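Local coordinates for FAA hydrolase family protein (Pseudomonas aeruginosa, PDB 6J5Y) that probably hydrolyses fumarylpyruvate to fumarate and pyruvate, as a metal-dependent enzyme of the fumarylacetoacetate hydrolase superfamily that binds manganese and pyruvate, at residues 52-57 with 137-142; 176-179 with 185-188. All blocks are in the same frame, centred on the assembly; numbering follows the deposited sequence.

Contact 1: residues 52-57 with 137-142; sequences FCKPAD and DRSAPI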
ATOM      1  N   PHE A  52       4.156   1.881   9.677  1.00 17.91           N
ATOM      2  CA  PHE A  52       5.389   2.469   9.122  1.00 18.67           C
ATOM      3  C   PHE A  52       4.986   3.381   7.968  1.00 19.51           C
ATOM      4  O   PHE A  52       3.762   3.526   7.717  1.00 19.99           O
ATOM      5  CB  PHE A  52       6.380   1.386   8.712  1.00 18.24           C
ATOM      6  CG  PHE A  52       5.915   0.439   7.634  1.00 19.78           C
ATOM      7  CD1 PHE A  52       5.173  -0.691   7.962  1.00 20.68           C
ATOM      8  CD2 PHE A  52       6.280   0.634   6.319  1.00 21.28           C
ATOM      9  CE1 PHE A  52       4.808  -1.610   6.991  1.00 21.78           C
ATOM     10  CE2 PHE A  52       5.876  -0.264   5.336  1.00 24.28           C
ATOM     11  CZ  PHE A  52       5.123  -1.376   5.677  1.00 23.14           C
ATOM     12  N   CYS A  53       5.984   4.001   7.354  1.00 20.16           N
ATOM     13  CA  CYS A  53       5.797   5.061   6.343  1.00 22.22           C
ATOM     14  C   CYS A  53       6.744   4.848   5.168  1.00 21.75           C
ATOM     15  O   CYS A  53       7.756   4.111   5.285  1.00 21.82           O
ATOM     16  CB  CYS A  53       5.996   6.447   6.921  1.00 22.37           C
ATOM     17  SG  CYS A  53       4.760   6.893   8.175  1.00 23.91           S
ATOM     18  N   LYS A  54       6.331   5.423   4.054  1.00 21.18           N
ATOM     19  CA  LYS A  54       7.142   5.613   2.848  1.00 22.21           C
ATOM     20  C   LYS A  54       7.001   7.075   2.494  1.00 21.19           C
ATOM     21  O   LYS A  54       5.988   7.685   2.822  1.00 18.54           O
ATOM     22  CB  LYS A  54       6.634   4.764   1.679  1.00 21.92           C
ATOM     23  CG  LYS A  54       6.618   3.261   1.925  1.00 21.54           C
ATOM     24  CD  LYS A  54       5.921   2.528   0.807  1.00 22.00           C
ATOM     25  CE  LYS A  54       5.869   1.040   1.034  1.00 21.82           C
ATOM     26  NZ  LYS A  54       6.957   0.363   0.300  1.00 21.30           N
ATOM     27  N   PRO A  55       7.997   7.648   1.803  1.00 21.95           N
ATOM     28  CA  PRO A  55       7.833   8.995   1.254  1.00 22.11           C
ATOM     29  C   PRO A  55       6.778   9.000   0.129  1.00 21.06           C
ATOM     30  O   PRO A  55       6.648   8.015  -0.618  1.00 20.68           O
ATOM     31  CB  PRO A  55       9.251   9.356   0.785  1.00 22.47           C
ATOM     32  CG  PRO A  55       9.918   8.016   0.529  1.00 22.93           C
ATOM     33  CD  PRO A  55       9.321   7.064   1.545  1.00 21.64           C
ATOM     34  N   ALA A  56       6.034  10.101   0.030  1.00 19.80           N
ATOM     35  CA  ALA A  56       5.079  10.372  -1.056  1.00 20.41           C
ATOM     36  C   ALA A  56       5.745   9.985  -2.376  1.00 21.58           C
ATOM     37  O   ALA A  56       5.037   9.447  -3.231  1.00 22.95           O
ATOM     38  CB  ALA A  56       4.685  11.842  -1.087  1.00 19.87           C
ATOM     39  N   ASP A  57       7.025  10.334  -2.564  1.00 22.31           N
ATOM     40  CA  ASP A  57       7.692  10.206  -3.891  1.00 22.52           C
ATOM     41  C   ASP A  57       8.180   8.780  -4.150  1.00 21.79           C
ATOM     42  O   ASP A  57       8.742   8.564  -5.224  1.00 25.60           O
ATOM     43  CB  ASP A  57       8.769  11.265  -4.137  1.00 24.54           C
ATOM     44  CG  ASP A  57       9.955  11.338  -3.200  1.00 22.25           C
ATOM     45  OD1 ASP A  57      10.239  10.358  -2.488  1.00 22.50           O
ATOM     46  OD2 ASP A  57      10.605  12.379  -3.230  1.00 23.68           O
ATOM     47  N   ASP A 137      13.248   3.799  -3.044  1.00 23.44           N
ATOM     48  CA  ASP A 137      12.877   4.454  -4.324  1.00 23.81           C
ATOM     49  C   ASP A 137      11.832   3.587  -5.046  1.00 22.29           C
ATOM     50  O   ASP A 137      12.027   2.354  -5.125  1.00 23.42           O
ATOM     51  CB  ASP A 137      14.141   4.729  -5.146  1.00 22.13           C
ATOM     52  CG  ASP A 137      15.062   5.759  -4.525  1.00 22.91           C
ATOM     53  OD1 ASP A 137      14.600   6.533  -3.633  1.00 22.35           O
ATOM     54  OD2 ASP A 137      16.230   5.809  -4.941  1.00 25.68           O
ATOM     55  N   ARG A 138      10.719   4.211  -5.443  1.00 21.79           N
ATOM     56  CA  ARG A 138       9.646   3.627  -6.288  1.00 22.31           C
ATOM     57  C   ARG A 138       9.138   2.351  -5.614  1.00 19.89           C
ATOM     58  O   ARG A 138       8.867   1.368  -6.314  1.00 18.42           O
ATOM     59  CB  ARG A 138      10.200   3.393  -7.694  1.00 26.65           C
ATOM     60  CG  ARG A 138      10.612   4.678  -8.398  1.00 32.19           C
ATOM     61  CD  ARG A 138      10.956   4.439  -9.855  1.00 36.82           C
ATOM     62  NE  ARG A 138      10.895   5.708 -10.560  1.00 44.10           N
ATOM     63  CZ  ARG A 138      10.098   5.993 -11.593  1.00 46.47           C
ATOM     64  NH1 ARG A 138      10.148   7.201 -12.136  1.00 48.63           N
ATOM     65  NH2 ARG A 138       9.281   5.082 -12.102  1.00 46.37           N
ATOM     66  N   SER A 139       8.953   2.401  -4.301  1.00 17.74           N
ATOM     67  CA  SER A 139       8.596   1.232  -3.459  1.00 17.91           C
ATOM     68  C   SER A 139       7.081   1.105  -3.323  1.00 17.45           C
ATOM     69  O   SER A 139       6.655   0.124  -2.670  1.00 18.69           O
ATOM     70  CB  SER A 139       9.253   1.300  -2.106  1.00 17.78           C
ATOM     71  OG  SER A 139       8.810   2.412  -1.355  1.00 17.71           O
ATOM     72  N   ALA A 140       6.290   1.996  -3.934  1.00 16.67           N
ATOM     73  CA  ALA A 140       4.814   1.981  -3.790  1.00 17.26           C
ATOM     74  C   ALA A 140       4.107   2.251  -5.105  1.00 18.27           C
ATOM     75  O   ALA A 140       3.476   3.293  -5.256  1.00 17.82           O
ATOM     76  CB  ALA A 140       4.353   2.956  -2.731  1.00 16.72           C
ATOM     77  N   PRO A 141       4.101   1.278  -6.043  1.00 19.60           N
ATOM     78  CA  PRO A 141       3.199   1.343  -7.191  1.00 20.15           C
ATOM     79  C   PRO A 141       1.727   1.351  -6.752  1.00 19.72           C
ATOM     80  O   PRO A 141       1.355   0.666  -5.811  1.00 18.98           O
ATOM     81  CB  PRO A 141       3.566   0.073  -7.978  1.00 19.83           C
ATOM     82  CG  PRO A 141       5.002  -0.217  -7.551  1.00 18.85           C
ATOM     83  CD  PRO A 141       4.948   0.069  -6.064  1.00 18.58           C
ATOM     84  N   ILE A 142       0.897   2.092  -7.471  1.00 19.08           N
ATOM     85  CA  ILE A 142      -0.546   2.224  -7.133  1.00 19.71           C
ATOM     86  C   ILE A 142      -1.355   2.487  -8.407  1.00 20.68           C
ATOM     87  O   ILE A 142      -0.837   3.178  -9.297  1.00 20.47           O
ATOM     88  CB  ILE A 142      -0.722   3.344  -6.091  1.00 21.26           C
ATOM     89  CG1 ILE A 142      -2.136   3.366  -5.526  1.00 22.62           C
ATOM     90  CG2 ILE A 142      -0.331   4.698  -6.676  1.00 22.32           C
ATOM     91  CD1 ILE A 142      -2.297   4.337  -4.378  1.00 24.90           C
TER
HETATM   92  O   HOH W   1      11.149   7.112  -5.385  1.00 20.85           O
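K54, on strand 50-54, faces S139, just before strand 140-147, with their CA atoms 7.8 Å apart; no backbone hydrogen bond joins the two segments, so side chains and a water span the gap. Both strands belong to the large mixed sheet of the FAH fold that surrounds the active site, but they are not direct neighbours in it: 50-54 pairs with 26-30, and 140-147 with 59-61 and 105-116. F52, two residues before K54, touches the bound pyruvate. The contact is carried by the K54 side chain. Its CB points toward segment 137-142, and the chain runs extended as far as CE before bending at chi4 (-98°), which turns NZ to S139. NZ donates to the backbone O of S139 at 3.0 Å; the C=O...N angle is 115° and NZ stands above the carbonyl plane, 61° out of it, rather than on a lone pair. A second bond, from NZ to S139 OG, is weak at 3.2 Å. S139 OG lies between its own backbone N and carbonyl carbon, a rotation that brings it beside the K54 chain, and it also bonds F136 O. NZ has further partners: a salt bridge to D113, one of the three manganese-binding carboxylates, and a hydrogen bond to K134 O. K54 is thus a second-shell residue; the K54 side chain comes to about 7 Å from the bound manganese, and its positive charge would probably help to position and polarise D113. Nearer the backbone, along the K54 side chain, CD packs against A140 CB at 3.9 Å. At the outer end of the contact a water joins the backbones, giving a hydrogen to D57 O at 2.8 Å and accepting one from R138 N at 2.9 Å.

Contact 2: residues 176-179 with 185-188; sequences LIWS and SYLS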
ATOM      1  N   LEU A 176      -8.997  -8.211   7.068  1.00 28.09           N
ATOM      2  CA  LEU A 176      -8.134  -7.198   7.738  1.00 29.42           C
ATOM      3  C   LEU A 176      -8.354  -7.340   9.245  1.00 28.27           C
ATOM      4  O   LEU A 176      -9.540  -7.404   9.641  1.00 25.08           O
ATOM      5  CB  LEU A 176      -8.505  -5.779   7.285  1.00 29.41           C
ATOM      6  CG  LEU A 176      -8.106  -5.376   5.862  1.00 31.88           C
ATOM      7  CD1 LEU A 176      -8.681  -4.001   5.520  1.00 31.34           C
ATOM      8  CD2 LEU A 176      -6.598  -5.360   5.697  1.00 32.16           C
ATOM      9  N   ILE A 177      -7.283  -7.381  10.042  1.00 25.73           N
ATOM     10  CA  ILE A 177      -7.389  -7.478  11.528  1.00 26.81           C
ATOM     11  C   ILE A 177      -7.935  -6.139  12.033  1.00 26.17           C
ATOM     12  O   ILE A 177      -8.959  -6.137  12.730  1.00 24.70           O
ATOM     13  CB  ILE A 177      -6.057  -7.862  12.201  1.00 25.69           C
ATOM     14  CG1 ILE A 177      -5.553  -9.239  11.743  1.00 26.10           C
ATOM     15  CG2 ILE A 177      -6.208  -7.792  13.713  1.00 25.09           C
ATOM     16  CD1 ILE A 177      -4.098  -9.543  12.096  1.00 23.42           C
ATOM     17  N   TRP A 178      -7.286  -5.039  11.668  1.00 25.92           N
ATOM     18  CA  TRP A 178      -7.860  -3.674  11.772  1.00 25.12           C
ATOM     19  C   TRP A 178      -8.452  -3.294  10.414  1.00 23.77           C
ATOM     20  O   TRP A 178      -7.701  -3.051   9.486  1.00 25.10           O
ATOM     21  CB  TRP A 178      -6.821  -2.657  12.255  1.00 24.88           C
ATOM     22  CG  TRP A 178      -6.389  -2.853  13.677  1.00 26.02           C
ATOM     23  CD1 TRP A 178      -7.015  -3.561  14.668  1.00 26.22           C
ATOM     24  CD2 TRP A 178      -5.221  -2.282  14.275  1.00 26.91           C
ATOM     25  NE1 TRP A 178      -6.314  -3.470  15.837  1.00 26.97           N
ATOM     26  CE2 TRP A 178      -5.197  -2.711  15.625  1.00 28.48           C
ATOM     27  CE3 TRP A 178      -4.193  -1.465  13.798  1.00 26.00           C
ATOM     28  CZ2 TRP A 178      -4.187  -2.326  16.504  1.00 28.28           C
ATOM     29  CZ3 TRP A 178      -3.200  -1.084  14.671  1.00 26.78           C
ATOM     30  CH2 TRP A 178      -3.190  -1.530  15.994  1.00 27.88           C
ATOM     31  N   SER A 179      -9.777  -3.270  10.323  1.00 23.79           N
ATOM     32  CA  SER A 179     -10.545  -2.779   9.150  1.00 23.49           C
ATOM     33  C   SER A 179     -10.046  -1.385   8.752  1.00 22.24           C
ATOM     34  O   SER A 179      -9.345  -0.739   9.554  1.00 22.15           O
ATOM     35  CB  SER A 179     -12.017  -2.741   9.497  1.00 22.86           C
ATOM     36  OG  SER A 179     -12.265  -1.758  10.509  1.00 21.80           O
ATOM     37  N   SER A 185      -8.930   5.298  12.576  1.00 25.53           N
ATOM     38  CA  SER A 185      -9.062   5.671  14.005  1.00 24.19           C
ATOM     39  C   SER A 185      -7.710   5.519  14.685  1.00 23.28           C
ATOM     40  O   SER A 185      -7.268   6.482  15.316  1.00 21.18           O
ATOM     41  CB  SER A 185     -10.105   4.862  14.753  1.00 24.27           C
ATOM     42  OG  SER A 185     -11.387   5.308  14.391  1.00 27.23           O
ATOM     43  N   TYR A 186      -7.065   4.364  14.562  1.00 23.20           N
ATOM     44  CA  TYR A 186      -5.859   4.090  15.399  1.00 23.96           C
ATOM     45  C   TYR A 186      -4.678   4.940  14.911  1.00 22.48           C
ATOM     46  O   TYR A 186      -3.982   5.527  15.735  1.00 23.74           O
ATOM     47  CB  TYR A 186      -5.596   2.591  15.522  1.00 24.52           C
ATOM     48  CG  TYR A 186      -6.740   1.814  16.122  1.00 26.69           C
ATOM     49  CD1 TYR A 186      -7.728   2.438  16.873  1.00 29.61           C
ATOM     50  CD2 TYR A 186      -6.843   0.448  15.947  1.00 29.92           C
ATOM     51  CE1 TYR A 186      -8.777   1.726  17.429  1.00 32.89           C
ATOM     52  CE2 TYR A 186      -7.876  -0.285  16.512  1.00 31.52           C
ATOM     53  CZ  TYR A 186      -8.861   0.359  17.235  1.00 33.85           C
ATOM     54  OH  TYR A 186      -9.909  -0.343  17.761  1.00 37.65           O
ATOM     55  N   LEU A 187      -4.466   5.044  13.606  1.00 23.52           N
ATOM     56  CA  LEU A 187      -3.437   5.947  13.020  1.00 23.83           C
ATOM     57  C   LEU A 187      -3.625   7.358  13.583  1.00 22.76           C
ATOM     58  O   LEU A 187      -2.615   8.015  13.960  1.00 22.61           O
ATOM     59  CB  LEU A 187      -3.614   5.904  11.500  1.00 25.66           C
ATOM     60  CG  LEU A 187      -2.411   6.088  10.588  1.00 27.05           C
ATOM     61  CD1 LEU A 187      -1.161   5.320  11.030  1.00 25.87           C
ATOM     62  CD2 LEU A 187      -2.830   5.678   9.181  1.00 25.15           C
ATOM     63  N   SER A 188      -4.878   7.812  13.670  1.00 23.25           N
ATOM     64  CA  SER A 188      -5.242   9.193  14.088  1.00 22.64           C
ATOM     65  C   SER A 188      -4.958   9.427  15.582  1.00 21.79           C
ATOM     66  O   SER A 188      -5.087  10.577  15.976  1.00 21.52           O
ATOM     67  CB  SER A 188      -6.690   9.524  13.745  1.00 24.04           C
ATOM     68  OG  SER A 188      -7.608   8.931  14.655  1.00 23.34           O
TER
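W178, in the irregular segment 176-179, and Y186, on helix 180-190, have CA atoms 8.8 Å apart, the shortest such separation between the segments, and no hydrogen bond links the two backbones. Both CB atoms point toward the opposite segment, and the space between is filled by the two rings. They form a T-shaped (edge-to-face) pair: the planes meet at 79°, and the centroid of the five-membered ring of W178 lies 4.8 Å from that of Y186. Y186 presents its CD2-CE2 edge. CD2 stands over the middle of the indole, 3.6 Å from W178 CE2, while CE2 sits 3.6 Å from W178 NE1, so the edge reaches both rings of the indole. The rotation of Y186 about CA-CB, with CG beside the backbone N (chi1 -59°), carries this edge to the indole. This is a loop folding back on the helix that follows it: S179 occupies the N-cap position of helix 180-190, its side chain capping a backbone N, and Y186 lies two turns further on. The loop is tied in turn to N32, whose OD1 accepts a hydrogen bond from W178 N, and the indole also touches P49. Beyond the ring pair, Y186 packs on L98 and on F51 of strand 50-54. Within the helix, S188 OG donates to S185 O at 2.6 Å, tilted 28° from the carbonyl plane.

How the contacts relate
Contact 1 (52-57 with 137-142) precedes contact 2 (176-179 with 185-188) along the chain, and neither encloses the other. Their centres are 20 Å apart and their nearest atoms about 6 Å, so they do not touch, although all four segments belong to the FAA hydrolase region of the chain. Strand 50-54 connects them: its last residues open segment 52-57, while its F51 packs against Y186 and L187 of helix 180-190. Contact 1 is buried beside the manganese and pyruvate; contact 2 lies nearer the surface, and the side chain of W178 comes to about 11 Å from the bound pyruvic acid (PYR). Consecutive residues of the strand thus serve the two sites: F51 packs on helix 180-190 and F52 touches pyruvate.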